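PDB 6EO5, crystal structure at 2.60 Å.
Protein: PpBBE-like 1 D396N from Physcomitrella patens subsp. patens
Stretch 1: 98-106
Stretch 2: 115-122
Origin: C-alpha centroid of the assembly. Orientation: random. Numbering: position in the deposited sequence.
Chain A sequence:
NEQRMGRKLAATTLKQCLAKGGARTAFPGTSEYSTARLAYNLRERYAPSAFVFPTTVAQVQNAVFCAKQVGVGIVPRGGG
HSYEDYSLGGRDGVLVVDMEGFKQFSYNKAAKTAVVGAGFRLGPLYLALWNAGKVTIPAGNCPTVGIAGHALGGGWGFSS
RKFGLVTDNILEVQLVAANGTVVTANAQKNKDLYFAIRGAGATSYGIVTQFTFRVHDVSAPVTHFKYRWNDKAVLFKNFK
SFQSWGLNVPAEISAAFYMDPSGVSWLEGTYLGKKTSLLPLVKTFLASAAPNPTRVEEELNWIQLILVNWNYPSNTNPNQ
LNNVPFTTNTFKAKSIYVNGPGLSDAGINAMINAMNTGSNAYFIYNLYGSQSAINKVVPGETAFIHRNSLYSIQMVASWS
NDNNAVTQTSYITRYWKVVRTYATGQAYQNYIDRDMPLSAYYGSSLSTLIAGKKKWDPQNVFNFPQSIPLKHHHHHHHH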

# COMPACT_ATOMS: atom_id res chain seq x y z
N ASP A 98 11.84 -2.65 -14.14
CA ASP A 98 11.77 -1.47 -13.29
C ASP A 98 11.19 -0.29 -14.09
O ASP A 98 11.79 0.14 -15.07
N MET A 99 10.04 0.22 -13.65
CA MET A 99 9.29 1.23 -14.39
C MET A 99 9.68 2.66 -14.01
O MET A 99 8.88 3.58 -14.22
N GLU A 100 10.89 2.86 -13.49
CA GLU A 100 11.31 4.16 -12.97
C GLU A 100 11.23 5.27 -14.01
O GLU A 100 11.10 6.45 -13.65
N GLY A 101 11.32 4.93 -15.29
CA GLY A 101 11.32 5.91 -16.35
C GLY A 101 9.97 6.44 -16.76
O GLY A 101 9.89 7.29 -17.65
N PHE A 102 8.89 5.96 -16.15
CA PHE A 102 7.54 6.39 -16.50
C PHE A 102 7.07 7.42 -15.47
O PHE A 102 6.42 7.07 -14.48
N LYS A 103 7.41 8.69 -15.71
CA LYS A 103 7.06 9.79 -14.81
C LYS A 103 6.19 10.83 -15.50
O LYS A 103 6.22 12.01 -15.14
N GLN A 104 5.38 10.41 -16.47
CA GLN A 104 4.52 11.35 -17.16
C GLN A 104 3.50 11.94 -16.19
O GLN A 104 2.90 11.22 -15.39
N PHE A 105 3.34 13.26 -16.23
CA PHE A 105 2.42 13.96 -15.34
C PHE A 105 1.65 15.01 -16.12
O PHE A 105 2.20 15.68 -16.99
N SER A 106 0.36 15.14 -15.81
CA SER A 106 -0.46 16.23 -16.32
C SER A 106 -1.73 16.31 -15.48
O SER A 106 -2.26 15.29 -15.07
N VAL A 115 -2.94 12.58 -14.94
CA VAL A 115 -2.29 11.42 -15.55
C VAL A 115 -0.97 11.21 -14.83
O VAL A 115 -0.16 12.13 -14.72
N VAL A 116 -0.76 9.99 -14.33
CA VAL A 116 0.43 9.65 -13.56
C VAL A 116 1.07 8.41 -14.17
O VAL A 116 0.38 7.41 -14.42
N GLY A 117 2.38 8.48 -14.42
CA GLY A 117 3.09 7.32 -14.92
C GLY A 117 3.44 6.34 -13.81
O GLY A 117 3.63 6.71 -12.66
N ALA A 118 3.54 5.06 -14.17
CA ALA A 118 3.62 3.99 -13.18
C ALA A 118 4.94 3.99 -12.41
O ALA A 118 5.12 3.17 -11.50
N GLY A 119 5.85 4.91 -12.73
CA GLY A 119 7.12 5.00 -12.04
C GLY A 119 7.16 5.98 -10.88
O GLY A 119 8.19 6.06 -10.20
N PHE A 120 6.07 6.70 -10.63
CA PHE A 120 6.05 7.74 -9.61
C PHE A 120 6.15 7.15 -8.20
O PHE A 120 5.63 6.06 -7.92
N ARG A 121 6.81 7.90 -7.32
CA ARG A 121 6.77 7.68 -5.88
C ARG A 121 5.81 8.68 -5.26
O ARG A 121 5.51 9.72 -5.85
N LEU A 122 5.33 8.37 -4.05
CA LEU A 122 4.25 9.18 -3.48
C LEU A 122 4.72 10.59 -3.13
O LEU A 122 3.99 11.56 -3.35

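The first rule of this contact is that the backbone supplies all the hydrogen bonds across it, and the side chains fill what space remains. Ser 106 and Val 115 form an antiparallel hydrogen-bonded pair: Val 115 N gives to Ser 106 O at 2.8 Å with a nearly straight angle of 162°, and Ser 106 N gives to Val 115 O at 3.2 Å. Next come Gly 117 N to Gln 104 O at 3.0 Å and Gly 119 N to Phe 102 O at 2.8 Å, so the pairing outlasts the regular strands and carries into the turns.

Several carbonyls do more than one job. Val 115 O, besides accepting from Ser 106 N, receives a CA-H...O contact from Phe 105 CA at 3.2 Å. Met 99 O closes its own type I turn by accepting from Phe 102 N at 3.1 Å, and it also meets Gly 119 CA at 3.1 Å. On the other stretch, Phe 120 N is satisfied within the type I turn by Gly 117 O at 3.2 Å. The closeness has a price: Gln 104 O and Val 115 O lie 3.3 Å apart as two acceptors, with no bond between them, although each has a donor of its own.

The second rule is glycine where the chains come closest. A CB on Gly 117 would point toward the other stretch and sit 2.2 Å from Gln 104 OE1 and 2.5 Å from Phe 102 O; one on Gly 119 would lie 2.3 Å from Met 99 O. Bare CA atoms let these carbonyls approach.

Phe 120 is the main aromatic filler. Its CA-to-CB bond runs sideways, but an off-well chi1 of -108° brings the ring in against stretch 1. Phe 120 CE2 lies 3.4 Å from Lys 103 O and 4.1 Å from Phe 105 CB, the latter an apolar contact, while Gln 104 O sits at the edge of the Phe 120 ring, 3.9 Å from the same CE2. Phe 105, chi1 t, shares a sheet face with Val 116. On the face of Ser 106 and Val 115, Ser 106 takes p and places OG 3.5 Å from CB of Val 115, itself t. Gln 104, chi1 p, lays its CG 4.3 Å from Val 115 CG1, and its NE2 is hydrogen-bonded elsewhere in the structure.

At the turn end, polar side chains serve their own stretch. Asp 98, t, accepts from Glu 100 N through OD1 at 2.8 Å, bracing the start of the Met 99 to Phe 102 turn, and its OD2 is satisfied elsewhere in the structure. Arg 121, m at chi1 and chi2, folds back so that NH1 donates to Gly 119 O at 2.9 Å. Lys 103, m, starts away from stretch 2, yet its CE comes within 3.2 Å of that same Gly 119 O. Glu 100, fully extended as t,t, brings CG to 4.4 Å from Arg 121 NH1. Met 99, m throughout, and Phe 102, m, both start toward stretch 2, but the Phe 102 ring then leads away.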

# COMPACT_ATOMS: atom_id res chain seq x y z
CB ASP A 98 13.15 -1.14 -12.73
CG ASP A 98 13.14 0.01 -11.75
OD1 ASP A 98 12.54 1.07 -12.04
OD2 ASP A 98 13.74 -0.15 -10.67
CB MET A 99 7.80 1.00 -14.18
CG MET A 99 7.32 -0.31 -14.74
SD MET A 99 7.45 -0.35 -16.54
CE MET A 99 6.03 0.66 -17.00
CB GLU A 100 12.74 4.01 -12.46
CG GLU A 100 13.39 5.20 -11.85
CD GLU A 100 14.76 4.83 -11.36
OE1 GLU A 100 15.47 4.06 -12.07
OE2 GLU A 100 15.12 5.27 -10.24
CB PHE A 102 6.60 5.20 -16.59
CG PHE A 102 6.80 4.37 -17.81
CD1 PHE A 102 7.95 3.61 -17.96
CD2 PHE A 102 5.84 4.33 -18.80
CE1 PHE A 102 8.14 2.83 -19.10
CE2 PHE A 102 6.02 3.55 -19.94
CZ PHE A 102 7.17 2.81 -20.09
CB LYS A 103 8.32 10.44 -14.24
CG LYS A 103 9.27 9.45 -13.56
CD LYS A 103 9.24 9.57 -12.05
CE LYS A 103 10.04 8.43 -11.40
NZ LYS A 103 11.40 8.81 -10.92
CB GLN A 104 3.83 10.69 -18.37
CG GLN A 104 2.93 9.49 -18.10
CD GLN A 104 3.66 8.14 -18.22
OE1 GLN A 104 4.82 7.99 -17.80
NE2 GLN A 104 2.98 7.16 -18.80
CB PHE A 105 3.17 14.62 -14.16
CG PHE A 105 2.27 15.33 -13.19
CD1 PHE A 105 1.64 14.63 -12.17
CD2 PHE A 105 2.03 16.68 -13.30
CE1 PHE A 105 0.80 15.27 -11.27
CE2 PHE A 105 1.20 17.34 -12.41
CZ PHE A 105 0.58 16.64 -11.40
CB SER A 106 -0.80 16.03 -17.80
OG SER A 106 -1.71 14.97 -17.99
CB VAL A 115 -2.07 11.62 -17.06
CG1 VAL A 115 -1.22 10.48 -17.60
CG2 VAL A 115 -3.39 11.68 -17.78
CB VAL A 116 0.09 9.41 -12.07
CG1 VAL A 116 1.34 9.13 -11.27
CG2 VAL A 116 -0.62 10.62 -11.51
CB ALA A 118 3.42 2.63 -13.85
CB PHE A 120 4.76 8.55 -9.73
CG PHE A 120 4.97 9.94 -10.25
CD1 PHE A 120 5.48 10.93 -9.43
CD2 PHE A 120 4.64 10.25 -11.57
CE1 PHE A 120 5.66 12.23 -9.92
CE2 PHE A 120 4.82 11.55 -12.06
CZ PHE A 120 5.34 12.53 -11.23
CB ARG A 121 8.16 7.82 -5.25
CG ARG A 121 9.31 7.18 -6.01
CD ARG A 121 8.98 5.80 -6.49
NE ARG A 121 10.13 4.90 -6.45
CZ ARG A 121 10.76 4.43 -7.53
NH1 ARG A 121 10.36 4.79 -8.75
NH2 ARG A 121 11.80 3.61 -7.38
CB LEU A 122 3.66 8.50 -2.25
CG LEU A 122 2.93 7.17 -2.46
CD1 LEU A 122 2.21 6.79 -1.19
CD2 LEU A 122 1.96 7.22 -3.65